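Local coordinates for protein riboflavin kinase, putative (Trypanosoma brucei, PDB 3BNW) that probably phosphorylates riboflavin with ATP to make the cofactor FMN, as riboflavin kinases do, at residues N57-P70 with G113-M127. Sequence-based numbering, arbitrary orientation.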
loop_
_atom_site.group_PDB
_atom_site.type_symbol
_atom_site.label_atom_id
_atom_site.label_comp_id
_atom_site.label_asym_id
_atom_site.label_seq_id
_atom_site.Cartn_x
_atom_site.Cartn_y
_atom_site.Cartn_z
ATOM N N ASN A 57 4.848 -12.127 0.768
ATOM C CA ASN A 57 6.270 -12.128 1.137
ATOM C C ASN A 57 7.022 -10.958 0.505
ATOM O O ASN A 57 8.225 -11.037 0.293
ATOM C CB ASN A 57 6.942 -13.474 0.791
ATOM C CG ASN A 57 8.210 -13.739 1.602
ATOM O OD1 ASN A 57 9.210 -14.209 1.063
ATOM N ND2 ASN A 57 8.167 -13.449 2.897
ATOM N N LEU A 58 6.309 -9.864 0.235
ATOM C CA LEU A 58 6.884 -8.708 -0.464
ATOM C C LEU A 58 6.561 -7.379 0.191
ATOM O O LEU A 58 5.510 -7.218 0.815
ATOM C CB LEU A 58 6.355 -8.635 -1.898
ATOM C CG LEU A 58 6.579 -9.825 -2.815
ATOM C CD1 LEU A 58 5.850 -9.569 -4.142
ATOM C CD2 LEU A 58 8.068 -10.088 -3.031
ATOM N N VAL A 59 7.477 -6.428 0.019
ATOM C CA VAL A 59 7.206 -5.009 0.241
ATOM C C VAL A 59 6.997 -4.374 -1.132
ATOM O O VAL A 59 7.863 -4.482 -2.011
ATOM C CB VAL A 59 8.372 -4.279 0.933
ATOM C CG1 VAL A 59 8.035 -2.798 1.105
ATOM C CG2 VAL A 59 8.697 -4.928 2.270
ATOM N N VAL A 60 5.847 -3.728 -1.317
ATOM C CA VAL A 60 5.473 -3.156 -2.612
ATOM C C VAL A 60 5.273 -1.655 -2.486
ATOM O O VAL A 60 5.271 -1.124 -1.386
ATOM C CB VAL A 60 4.183 -3.806 -3.184
ATOM C CG1 VAL A 60 4.397 -5.299 -3.398
ATOM C CG2 VAL A 60 2.982 -3.540 -2.284
ATOM N N TYR A 61 5.101 -0.989 -3.626
ATOM C CA TYR A 61 4.958 0.455 -3.668
ATOM C C TYR A 61 3.959 0.898 -4.731
ATOM O O TYR A 61 3.611 0.135 -5.632
ATOM C CB TYR A 61 6.323 1.102 -3.919
ATOM C CG TYR A 61 6.928 0.807 -5.276
ATOM C CD1 TYR A 61 6.681 1.640 -6.365
ATOM C CD2 TYR A 61 7.747 -0.295 -5.473
ATOM C CE1 TYR A 61 7.227 1.379 -7.613
ATOM C CE2 TYR A 61 8.302 -0.561 -6.717
ATOM C CZ TYR A 61 8.036 0.281 -7.786
ATOM O OH TYR A 61 8.580 0.029 -9.029
ATOM N N GLY A 62 3.505 2.144 -4.623
ATOM C CA GLY A 62 2.590 2.717 -5.608
ATOM C C GLY A 62 1.920 3.978 -5.109
ATOM O O GLY A 62 2.453 4.669 -4.250
ATOM N N TRP A 63 0.738 4.265 -5.649
ATOM C CA TRP A 63 -0.040 5.443 -5.269
ATOM C C TRP A 63 -1.257 5.028 -4.469
ATOM O O TRP A 63 -1.864 4.002 -4.758
ATOM C CB TRP A 63 -0.514 6.194 -6.510
ATOM C CG TRP A 63 0.585 6.771 -7.319
ATOM C CD1 TRP A 63 1.089 6.274 -8.476
ATOM C CD2 TRP A 63 1.318 7.967 -7.038
ATOM N NE1 TRP A 63 2.094 7.083 -8.936
ATOM C CE2 TRP A 63 2.257 8.130 -8.071
ATOM C CE3 TRP A 63 1.269 8.918 -6.011
ATOM C CZ2 TRP A 63 3.149 9.205 -8.115
ATOM C CZ3 TRP A 63 2.157 9.988 -6.053
ATOM C CH2 TRP A 63 3.084 10.122 -7.102
ATOM N N GLY A 64 -1.620 5.829 -3.474
ATOM C CA GLY A 64 -2.804 5.553 -2.667
ATOM C C GLY A 64 -3.566 6.800 -2.284
ATOM O O GLY A 64 -3.043 7.909 -2.368
ATOM N N THR A 65 -4.810 6.611 -1.861
ATOM C CA THR A 65 -5.633 7.713 -1.363
ATOM C C THR A 65 -6.389 7.264 -0.115
ATOM O O THR A 65 -6.581 6.063 0.105
ATOM C CB THR A 65 -6.650 8.204 -2.435
ATOM O OG1 THR A 65 -7.607 7.174 -2.710
ATOM C CG2 THR A 65 -5.930 8.582 -3.729
ATOM N N VAL A 66 -6.808 8.235 0.690
ATOM C CA VAL A 66 -7.583 7.976 1.900
ATOM C C VAL A 66 -8.858 8.816 1.852
ATOM O O VAL A 66 -8.818 9.998 1.515
ATOM C CB VAL A 66 -6.755 8.279 3.179
ATOM C CG1 VAL A 66 -7.621 8.205 4.427
ATOM C CG2 VAL A 66 -5.606 7.306 3.288
ATOM N N SER A 67 -9.983 8.182 2.174
ATOM C CA SER A 67 -11.305 8.773 1.989
ATOM C C SER A 67 -12.271 8.277 3.054
ATOM O O SER A 67 -12.034 7.247 3.690
ATOM C CB SER A 67 -11.865 8.411 0.608
ATOM O OG SER A 67 -11.125 9.018 -0.440
ATOM N N GLN A 68 -13.360 9.023 3.231
ATOM C CA GLN A 68 -14.417 8.682 4.187
ATOM C C GLN A 68 -13.862 8.443 5.600
ATOM O O GLN A 68 -14.180 7.448 6.258
ATOM C CB GLN A 68 -15.224 7.477 3.677
ATOM C CG GLN A 68 -16.037 7.787 2.423
ATOM C CD GLN A 68 -16.835 6.596 1.920
ATOM O OE1 GLN A 68 -16.336 5.468 1.881
ATOM N NE2 GLN A 68 -18.079 6.844 1.521
ATOM N N VAL A 69 -13.030 9.374 6.055
ATOM C CA VAL A 69 -12.435 9.292 7.382
ATOM C C VAL A 69 -13.486 9.726 8.404
ATOM O O VAL A 69 -14.049 10.810 8.272
ATOM C CB VAL A 69 -11.189 10.190 7.503
ATOM C CG1 VAL A 69 -10.579 10.080 8.898
ATOM C CG2 VAL A 69 -10.165 9.819 6.435
ATOM N N PRO A 70 -13.773 8.875 9.409
ATOM C CA PRO A 70 -14.742 9.232 10.452
ATOM C C PRO A 70 -14.512 10.636 11.019
ATOM O O PRO A 70 -13.404 10.953 11.448
ATOM C CB PRO A 70 -14.508 8.165 11.526
ATOM C CG PRO A 70 -14.003 6.980 10.777
ATOM C CD PRO A 70 -13.223 7.518 9.610
ATOM N N GLY A 113 -11.146 2.846 9.922
ATOM C CA GLY A 113 -12.513 2.900 9.402
ATOM C C GLY A 113 -12.650 3.748 8.147
ATOM O O GLY A 113 -13.749 3.894 7.617
ATOM N N ALA A 114 -11.537 4.312 7.682
ATOM C CA ALA A 114 -11.507 5.070 6.440
ATOM C C ALA A 114 -11.277 4.112 5.289
ATOM O O ALA A 114 -10.617 3.086 5.451
ATOM C CB ALA A 114 -10.402 6.109 6.478
ATOM N N VAL A 115 -11.824 4.445 4.125
ATOM C CA VAL A 115 -11.593 3.641 2.935
ATOM C C VAL A 115 -10.252 4.044 2.328
ATOM O O VAL A 115 -9.986 5.216 2.082
ATOM C CB VAL A 115 -12.728 3.795 1.892
ATOM C CG1 VAL A 115 -12.454 2.916 0.675
ATOM C CG2 VAL A 115 -14.073 3.436 2.513
ATOM N N VAL A 116 -9.397 3.061 2.113
ATOM C CA VAL A 116 -8.130 3.301 1.452
ATOM C C VAL A 116 -8.172 2.639 0.083
ATOM O O VAL A 116 -8.657 1.517 -0.065
ATOM C CB VAL A 116 -6.925 2.778 2.279
ATOM C CG1 VAL A 116 -7.062 1.294 2.565
ATOM C CG2 VAL A 116 -5.625 3.054 1.546
ATOM N N LYS A 117 -7.680 3.357 -0.917
ATOM C CA LYS A 117 -7.581 2.839 -2.262
ATOM C C LYS A 117 -6.119 2.897 -2.644
ATOM O O LYS A 117 -5.483 3.926 -2.447
ATOM C CB LYS A 117 -8.418 3.697 -3.215
ATOM C CG LYS A 117 -9.900 3.739 -2.879
ATOM C CD LYS A 117 -10.641 4.741 -3.752
ATOM C CE LYS A 117 -11.991 5.132 -3.147
ATOM N NZ LYS A 117 -12.688 6.178 -3.946
ATOM N N ILE A 118 -5.576 1.799 -3.162
ATOM C CA ILE A 118 -4.179 1.791 -3.602
ATOM C C ILE A 118 -4.020 1.169 -4.985
ATOM O O ILE A 118 -4.741 0.239 -5.344
ATOM C CB ILE A 118 -3.228 1.084 -2.580
ATOM C CG1 ILE A 118 -3.659 -0.358 -2.313
ATOM C CG2 ILE A 118 -3.179 1.858 -1.261
ATOM C CD1 ILE A 118 -2.591 -1.200 -1.627
ATOM N N ILE A 119 -3.095 1.727 -5.763
ATOM C CA ILE A 119 -2.606 1.103 -6.987
ATOM C C ILE A 119 -1.164 0.644 -6.711
ATOM O O ILE A 119 -0.297 1.468 -6.415
ATOM C CB ILE A 119 -2.664 2.082 -8.184
ATOM C CG1 ILE A 119 -4.125 2.437 -8.496
ATOM C CG2 ILE A 119 -1.999 1.472 -9.421
ATOM C CD1 ILE A 119 -4.330 3.359 -9.692
ATOM N N VAL A 120 -0.926 -0.667 -6.769
ATOM C CA VAL A 120 0.402 -1.238 -6.516
ATOM C C VAL A 120 1.141 -1.390 -7.836
ATOM O O VAL A 120 0.727 -2.165 -8.680
ATOM C CB VAL A 120 0.321 -2.621 -5.813
ATOM C CG1 VAL A 120 1.680 -3.282 -5.783
ATOM C CG2 VAL A 120 -0.213 -2.485 -4.406
ATOM N N LEU A 121 2.237 -0.655 -8.001
ATOM C CA LEU A 121 2.928 -0.571 -9.285
ATOM C C LEU A 121 4.220 -1.380 -9.340
ATOM O O LEU A 121 4.729 -1.645 -10.427
ATOM C CB LEU A 121 3.213 0.891 -9.629
ATOM C CG LEU A 121 1.957 1.733 -9.901
ATOM C CD1 LEU A 121 2.270 3.219 -9.843
ATOM C CD2 LEU A 121 1.342 1.357 -11.237
ATOM N N GLY A 122 4.764 -1.775 -8.191
ATOM C CA GLY A 122 5.957 -2.619 -8.207
ATOM C C GLY A 122 6.411 -3.120 -6.853
ATOM O O GLY A 122 5.868 -2.736 -5.808
ATOM N N GLU A 123 7.451 -3.949 -6.889
ATOM C CA GLU A 123 7.997 -4.589 -5.699
ATOM C C GLU A 123 9.392 -4.073 -5.348
ATOM O O GLU A 123 10.218 -3.837 -6.230
ATOM C CB GLU A 123 8.032 -6.099 -5.901
ATOM C CG GLU A 123 8.917 -6.579 -7.046
ATOM C CD GLU A 123 8.612 -7.998 -7.439
ATOM O OE1 GLU A 123 7.847 -8.655 -6.706
ATOM O OE2 GLU A 123 9.124 -8.458 -8.484
ATOM N N ILE A 124 9.642 -3.907 -4.051
ATOM C CA ILE A 124 10.919 -3.391 -3.558
ATOM C C ILE A 124 11.855 -4.543 -3.190
ATOM O O ILE A 124 12.996 -4.609 -3.653
ATOM C CB ILE A 124 10.715 -2.483 -2.323
ATOM C CG1 ILE A 124 9.758 -1.328 -2.665
ATOM C CG2 ILE A 124 12.054 -1.963 -1.816
ATOM C CD1 ILE A 124 9.589 -0.291 -1.568
ATOM N N ARG A 125 11.345 -5.458 -2.371
ATOM C CA ARG A 125 12.128 -6.560 -1.832
ATOM C C ARG A 125 11.173 -7.537 -1.155
ATOM O O ARG A 125 9.982 -7.249 -1.021
ATOM C CB ARG A 125 13.102 -6.022 -0.789
ATOM C CG ARG A 125 12.386 -5.322 0.358
ATOM C CD ARG A 125 13.289 -4.488 1.202
ATOM N NE ARG A 125 12.544 -3.846 2.290
ATOM C CZ ARG A 125 12.205 -4.449 3.431
ATOM N NH1 ARG A 125 12.494 -5.727 3.633
ATOM N NH2 ARG A 125 11.548 -3.780 4.371
ATOM N N SER A 126 11.703 -8.673 -0.707
ATOM C CA SER A 126 10.968 -9.550 0.203
ATOM C C SER A 126 10.962 -8.936 1.599
ATOM O O SER A 126 11.819 -8.121 1.931
ATOM C CB SER A 126 11.586 -10.946 0.264
ATOM O OG SER A 126 12.907 -10.891 0.752
ATOM N N MET A 127 9.990 -9.337 2.409
ATOM C CA MET A 127 9.847 -8.812 3.760
ATOM C C MET A 127 11.064 -9.111 4.625
ATOM O O MET A 127 11.457 -8.282 5.447
ATOM C CB MET A 127 8.576 -9.358 4.412
ATOM C CG MET A 127 7.310 -8.683 3.887
ATOM S SD MET A 127 5.783 -9.375 4.539
ATOM C CE MET A 127 6.159 -9.527 6.277
HETATM O O HOH W 1 -10.561 8.326 -3.828
HETATM O O HOH W 2 -9.700 6.439 -0.517
#
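Tyr61 lays its ring over Gly122, whose bare backbone is the hollow that receives it: Gly122 N lies 3.8 Å above the ring plane, over its centre. The ring reaches this spot because its CG sits between the backbone N and the carbonyl carbon (chi1 66°). Next to it Ile124 CG1 packs 3.6 Å from Tyr61 CD2. The backbone gives way here in a classic beta bulge, with Leu121 and Gly122 both facing Tyr61; Leu121 N donates a hydrogen bond to Tyr61 O (2.9 Å), and Gly122 N adds only a weak one to the same oxygen. Leu121 CD1 then meets Trp63 CD1 at 3.5 Å. Helix 133-151 covers the Tyr61 and Trp63 side and also meets Ile124. On the other face Val120 CG1 fits against Val60 CB (3.6 Å), the side chains crossing at about a right angle, while Ile118 CG2 comes alongside the bare CA of Gly64, 4.0 Å away. Toward one end Val59 CG2 sits 3.7 Å above the centre of the Arg125 guanidinium, whose NE forms a salt bridge with Asp143. At the other, Ala114 CB packs against Ser67 O and, from one side, Val66 CG1 and Val69 CG2. The two long strands form a bulged, strongly bent antiparallel pair, consistent with the curled beta-barrel core of the riboflavin kinase fold.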